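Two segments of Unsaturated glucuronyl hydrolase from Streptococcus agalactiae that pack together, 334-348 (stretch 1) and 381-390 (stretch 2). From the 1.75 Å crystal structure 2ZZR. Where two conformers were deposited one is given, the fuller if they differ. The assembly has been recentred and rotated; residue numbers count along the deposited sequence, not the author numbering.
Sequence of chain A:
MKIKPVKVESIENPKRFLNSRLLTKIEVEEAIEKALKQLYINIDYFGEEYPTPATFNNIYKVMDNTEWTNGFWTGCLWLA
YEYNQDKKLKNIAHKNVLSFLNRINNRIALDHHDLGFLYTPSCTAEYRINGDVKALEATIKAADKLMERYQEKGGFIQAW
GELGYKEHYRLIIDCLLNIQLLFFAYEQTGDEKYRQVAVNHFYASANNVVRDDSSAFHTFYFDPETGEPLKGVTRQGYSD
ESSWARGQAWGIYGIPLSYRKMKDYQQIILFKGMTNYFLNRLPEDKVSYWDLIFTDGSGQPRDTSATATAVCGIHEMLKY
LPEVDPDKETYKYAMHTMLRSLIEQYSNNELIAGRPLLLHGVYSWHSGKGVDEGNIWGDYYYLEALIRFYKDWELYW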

# COMPACT_ATOMS: atom_id res chain seq x y z
N ALA A 334 -14.30 3.74 -12.33
CA ALA A 334 -13.98 4.29 -11.01
C ALA A 334 -12.49 4.56 -10.85
O ALA A 334 -12.10 5.65 -10.43
CB ALA A 334 -14.49 3.38 -9.89
N MET A 335 -11.64 3.59 -11.18
CA MET A 335 -10.20 3.80 -11.02
C MET A 335 -9.65 4.88 -11.96
O MET A 335 -8.76 5.63 -11.58
CB MET A 335 -9.41 2.49 -11.11
CG MET A 335 -9.38 1.85 -12.48
SD MET A 335 -8.25 0.46 -12.49
CE MET A 335 -8.34 0.06 -14.25
N HIS A 336 -10.20 4.97 -13.17
CA HIS A 336 -9.85 6.05 -14.10
C HIS A 336 -10.22 7.44 -13.55
O HIS A 336 -9.41 8.36 -13.65
CB HIS A 336 -10.51 5.83 -15.46
CG HIS A 336 -9.71 4.97 -16.39
ND1 HIS A 336 -9.68 3.60 -16.30
CD2 HIS A 336 -8.91 5.30 -17.43
CE1 HIS A 336 -8.91 3.11 -17.25
NE2 HIS A 336 -8.43 4.12 -17.95
N THR A 337 -11.43 7.56 -12.99
CA THR A 337 -11.90 8.83 -12.44
C THR A 337 -11.03 9.27 -11.26
O THR A 337 -10.64 10.44 -11.16
CB THR A 337 -13.37 8.75 -11.98
OG1 THR A 337 -14.16 8.09 -12.98
CG2 THR A 337 -13.94 10.14 -11.74
N MET A 338 -10.74 8.32 -10.37
CA MET A 338 -9.93 8.57 -9.18
C MET A 338 -8.51 8.98 -9.56
O MET A 338 -7.98 9.97 -9.06
CB MET A 338 -9.92 7.32 -8.29
CG MET A 338 -11.31 6.95 -7.74
SD MET A 338 -11.41 5.21 -7.23
CE MET A 338 -10.60 5.31 -5.65
N LEU A 339 -7.90 8.23 -10.48
CA LEU A 339 -6.55 8.55 -10.93
C LEU A 339 -6.52 9.89 -11.68
O LEU A 339 -5.58 10.67 -11.52
CB LEU A 339 -5.96 7.42 -11.78
CG LEU A 339 -4.48 7.51 -12.18
CD1 LEU A 339 -3.54 7.77 -10.98
CD2 LEU A 339 -4.06 6.26 -12.93
N ARG A 340 -7.54 10.14 -12.50
CA ARG A 340 -7.65 11.43 -13.20
C ARG A 340 -7.62 12.59 -12.20
O ARG A 340 -6.88 13.55 -12.39
CB ARG A 340 -8.91 11.51 -14.06
CG ARG A 340 -9.05 12.87 -14.77
CD ARG A 340 -10.29 12.97 -15.64
NE ARG A 340 -10.24 12.09 -16.81
CZ ARG A 340 -9.48 12.29 -17.88
NH1 ARG A 340 -8.67 13.35 -17.96
NH2 ARG A 340 -9.51 11.43 -18.89
N SER A 341 -8.43 12.49 -11.15
CA SER A 341 -8.47 13.52 -10.11
C SER A 341 -7.11 13.70 -9.43
O SER A 341 -6.68 14.83 -9.19
CB SER A 341 -9.54 13.22 -9.07
OG SER A 341 -10.83 13.51 -9.60
N LEU A 342 -6.43 12.59 -9.13
CA LEU A 342 -5.09 12.69 -8.55
C LEU A 342 -4.14 13.46 -9.47
O LEU A 342 -3.46 14.39 -9.03
CB LEU A 342 -4.53 11.31 -8.20
CG LEU A 342 -5.22 10.53 -7.08
CD1 LEU A 342 -4.54 9.20 -6.87
CD2 LEU A 342 -5.26 11.32 -5.76
N ILE A 343 -4.13 13.09 -10.75
CA ILE A 343 -3.26 13.72 -11.74
C ILE A 343 -3.58 15.21 -11.87
O ILE A 343 -2.67 16.05 -11.84
CB ILE A 343 -3.40 13.04 -13.13
CG1 ILE A 343 -2.82 11.63 -13.11
CG2 ILE A 343 -2.70 13.87 -14.22
CD1 ILE A 343 -3.27 10.76 -14.29
N GLU A 344 -4.87 15.53 -12.01
CA GLU A 344 -5.29 16.87 -12.40
C GLU A 344 -5.41 17.86 -11.24
O GLU A 344 -5.32 19.07 -11.44
CB GLU A 344 -6.62 16.81 -13.16
CG GLU A 344 -6.53 16.11 -14.52
CD GLU A 344 -7.84 16.10 -15.28
OE1 GLU A 344 -8.88 16.53 -14.72
OE2 GLU A 344 -7.84 15.64 -16.44
N GLN A 345 -5.63 17.34 -10.04
CA GLN A 345 -5.93 18.22 -8.90
C GLN A 345 -4.98 18.09 -7.72
O GLN A 345 -4.90 19.00 -6.89
CB GLN A 345 -7.38 18.02 -8.43
CG GLN A 345 -8.46 18.37 -9.46
CD GLN A 345 -8.40 19.82 -9.95
OE1 GLN A 345 -8.49 20.09 -11.15
NE2 GLN A 345 -8.23 20.76 -9.01
N TYR A 346 -4.27 16.96 -7.64
CA TYR A 346 -3.48 16.66 -6.44
C TYR A 346 -1.99 16.44 -6.67
O TYR A 346 -1.20 16.44 -5.71
CB TYR A 346 -4.11 15.49 -5.67
CG TYR A 346 -5.46 15.83 -5.10
CD1 TYR A 346 -5.57 16.43 -3.85
CD2 TYR A 346 -6.63 15.57 -5.82
CE1 TYR A 346 -6.82 16.76 -3.32
CE2 TYR A 346 -7.89 15.90 -5.29
CZ TYR A 346 -7.96 16.50 -4.04
OH TYR A 346 -9.19 16.83 -3.50
N SER A 347 -1.59 16.26 -7.93
CA SER A 347 -0.18 16.04 -8.25
C SER A 347 0.62 17.34 -8.15
O SER A 347 0.08 18.43 -8.38
CB SER A 347 -0.02 15.41 -9.63
OG SER A 347 -0.50 16.27 -10.64
N ASN A 348 1.90 17.20 -7.80
CA ASN A 348 2.80 18.33 -7.62
C ASN A 348 3.11 19.09 -8.90
O ASN A 348 3.52 18.49 -9.90
CB ASN A 348 4.11 17.86 -6.99
CG ASN A 348 5.14 18.98 -6.86
OD1 ASN A 348 4.86 20.03 -6.29
ND2 ASN A 348 6.33 18.75 -7.40
N TYR A 381 2.58 4.87 -4.52
CA TYR A 381 1.39 4.23 -5.10
C TYR A 381 0.76 5.05 -6.24
O TYR A 381 0.18 4.48 -7.17
CB TYR A 381 0.37 3.86 -4.02
CG TYR A 381 0.86 2.74 -3.13
CD1 TYR A 381 1.09 1.46 -3.65
CD2 TYR A 381 1.10 2.95 -1.77
CE1 TYR A 381 1.56 0.42 -2.84
CE2 TYR A 381 1.56 1.92 -0.95
CZ TYR A 381 1.78 0.67 -1.49
OH TYR A 381 2.24 -0.34 -0.69
N TYR A 382 0.91 6.37 -6.18
CA TYR A 382 0.50 7.23 -7.28
C TYR A 382 1.30 6.88 -8.54
O TYR A 382 0.72 6.61 -9.60
CB TYR A 382 0.67 8.70 -6.90
CG TYR A 382 0.52 9.68 -8.05
CD1 TYR A 382 -0.70 9.82 -8.71
CD2 TYR A 382 1.59 10.47 -8.45
CE1 TYR A 382 -0.84 10.73 -9.76
CE2 TYR A 382 1.46 11.39 -9.50
CZ TYR A 382 0.24 11.50 -10.15
OH TYR A 382 0.10 12.40 -11.18
N LEU A 383 2.62 6.85 -8.42
CA LEU A 383 3.47 6.48 -9.56
C LEU A 383 3.25 5.02 -9.99
O LEU A 383 3.25 4.72 -11.18
CB LEU A 383 4.94 6.76 -9.26
CG LEU A 383 5.95 6.57 -10.40
CD1 LEU A 383 5.55 7.41 -11.62
CD2 LEU A 383 7.35 6.93 -9.92
N GLU A 384 3.03 4.11 -9.04
CA GLU A 384 2.71 2.73 -9.39
C GLU A 384 1.41 2.65 -10.20
O GLU A 384 1.33 1.89 -11.17
CB GLU A 384 2.63 1.82 -8.16
CG GLU A 384 2.64 0.35 -8.54
CD GLU A 384 2.17 -0.56 -7.43
OE1 GLU A 384 2.98 -0.88 -6.55
OE2 GLU A 384 0.98 -0.96 -7.46
N ALA A 385 0.41 3.45 -9.82
CA ALA A 385 -0.85 3.50 -10.56
C ALA A 385 -0.61 3.99 -11.99
O ALA A 385 -1.14 3.42 -12.94
CB ALA A 385 -1.86 4.41 -9.86
N LEU A 386 0.20 5.04 -12.12
CA LEU A 386 0.52 5.58 -13.44
C LEU A 386 1.19 4.53 -14.32
O LEU A 386 0.77 4.32 -15.48
CB LEU A 386 1.41 6.82 -13.30
CG LEU A 386 0.72 8.05 -12.70
CD1 LEU A 386 1.75 9.19 -12.54
CD2 LEU A 386 -0.47 8.50 -13.56
N ILE A 387 2.20 3.86 -13.76
CA ILE A 387 2.95 2.81 -14.47
C ILE A 387 2.05 1.60 -14.79
O ILE A 387 2.12 1.04 -15.89
CB ILE A 387 4.24 2.39 -13.70
CG1 ILE A 387 5.26 3.56 -13.65
CG2 ILE A 387 4.89 1.11 -14.29
CD1 ILE A 387 5.80 4.04 -15.02
N ARG A 388 1.19 1.22 -13.84
CA ARG A 388 0.19 0.17 -14.08
C ARG A 388 -0.67 0.46 -15.31
O ARG A 388 -0.91 -0.43 -16.14
CB ARG A 388 -0.73 -0.00 -12.86
CG ARG A 388 -0.17 -0.93 -11.78
CD ARG A 388 -1.08 -0.90 -10.55
NE ARG A 388 -0.70 -1.93 -9.58
CZ ARG A 388 -1.09 -3.20 -9.64
NH1 ARG A 388 -1.88 -3.62 -10.63
NH2 ARG A 388 -0.68 -4.07 -8.72
N PHE A 389 -1.13 1.71 -15.44
CA PHE A 389 -2.01 2.10 -16.54
C PHE A 389 -1.26 2.14 -17.86
O PHE A 389 -1.83 1.83 -18.92
CB PHE A 389 -2.62 3.47 -16.26
CG PHE A 389 -3.89 3.44 -15.49
CD1 PHE A 389 -3.97 2.77 -14.26
CD2 PHE A 389 -5.02 4.10 -15.96
CE1 PHE A 389 -5.16 2.75 -13.53
CE2 PHE A 389 -6.21 4.09 -15.24
CZ PHE A 389 -6.28 3.42 -14.02
N TYR A 390 0.01 2.51 -17.78
CA TYR A 390 0.83 2.82 -18.95
C TYR A 390 1.45 1.60 -19.64
O TYR A 390 1.62 1.58 -20.87
CB TYR A 390 1.94 3.79 -18.55
CG TYR A 390 2.67 4.39 -19.73
CD1 TYR A 390 2.07 5.39 -20.50
CD2 TYR A 390 3.95 3.96 -20.07
CE1 TYR A 390 2.74 5.95 -21.58
CE2 TYR A 390 4.62 4.51 -21.16
CZ TYR A 390 4.01 5.50 -21.90
OH TYR A 390 4.67 6.05 -22.97

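The most distinctive feature of this contact is a methyl group set almost exactly on the axis of an aromatic ring. Leu339 CD2 lies 3.5 Å from the centroid of the Phe389 ring (CG, CD1, CD2, CE1, CE2 and CZ), and the line between them is only 3° off the ring normal. This is CH-pi geometry, with the methyl over one face; the nearest individual atoms, Leu339 CD2 and Phe389 CE1, are 3.7 Å apart.

The contact is mainly helix against helix, with Ser347 joining it from the loop, and the helix axes approach to 11.2 Å with an angle of 123° between their N-to-C directions. They therefore run in broadly opposed senses but cross obliquely, and 469 Å² is buried, both sides summed. The register follows from the opposed directions: His336 lies nearest Phe389, Leu339 nearest Ala385 and Leu342 nearest Tyr382. The closest of these is the central pair, with Leu339 CA and Ala385 CA 7.6 Å apart.

Leu339 is the knob at this crossing. Its CA-to-CB bond points toward the second helix, and with chi1 t and chi2 p its side chain sits among Tyr382, Ala385, Leu386 and Phe389. While CD2 meets the phenyl face, Leu339 CD1 lies 3.9 Å from Ala385 CB, 4.1 Å from Leu386 CD2 and 4.2 Å from Tyr382 CD1. A branched leucine fills this hole because CD2 covers Phe389 and CD1 faces Tyr382, while both methyls lie near Ala385 and Leu386. The short side chain of Ala385, also directed toward the partner, suits the site of nearest backbone approach.

Phe389 has the largest covered area of any residue here, 107 Å², and meets more than Leu339. Its edge is directed toward the face of the His336 imidazole, with centroids 4.7 Å apart and planes at 56°; the closest atoms are His336 NE2 and Phe389 CE2 at 3.5 Å. His336 leaves its backbone sideways, but its end comes nearer, which allows this aromatic pairing. Met335 adds a flexible apolar contact, its CG 3.8 Å from Phe389 CZ. Met335 SD is 4.9 Å from the Phe389 ring centroid, in an oblique sulfur-aromatic approach.

At the other end, Tyr382 also starts sideways and reaches inward, with chi1 t. Its long side chain, ring and terminal oxygen, spans several partners: Leu342 CB is 4.0 Å from Tyr382 CE1, and Ile343 CG1 approaches the ring edge, 3.6 Å from Tyr382 OH. Ile343 CD1 also packs 3.7 Å from Leu386 CD2, joining the tyrosine contacts to the leucine cluster.

Beyond the wider pi-type turn at 342-346, Ser347 CB comes within 3.4 Å of Tyr382 OH. The serine hydroxyl is satisfied without Tyr382: Ser347 OG donates to Ile343 O over a very short 2.5 Å and also bonds elsewhere in the structure. No hydrogen bond crosses between the stretches. The salt bridges are likewise internal, Arg340 NH1 to Glu344 OE2 and Arg388 NE to Glu384 OE2, both 2.9 Å. The association thus rests on apolar packing and aromatic contacts.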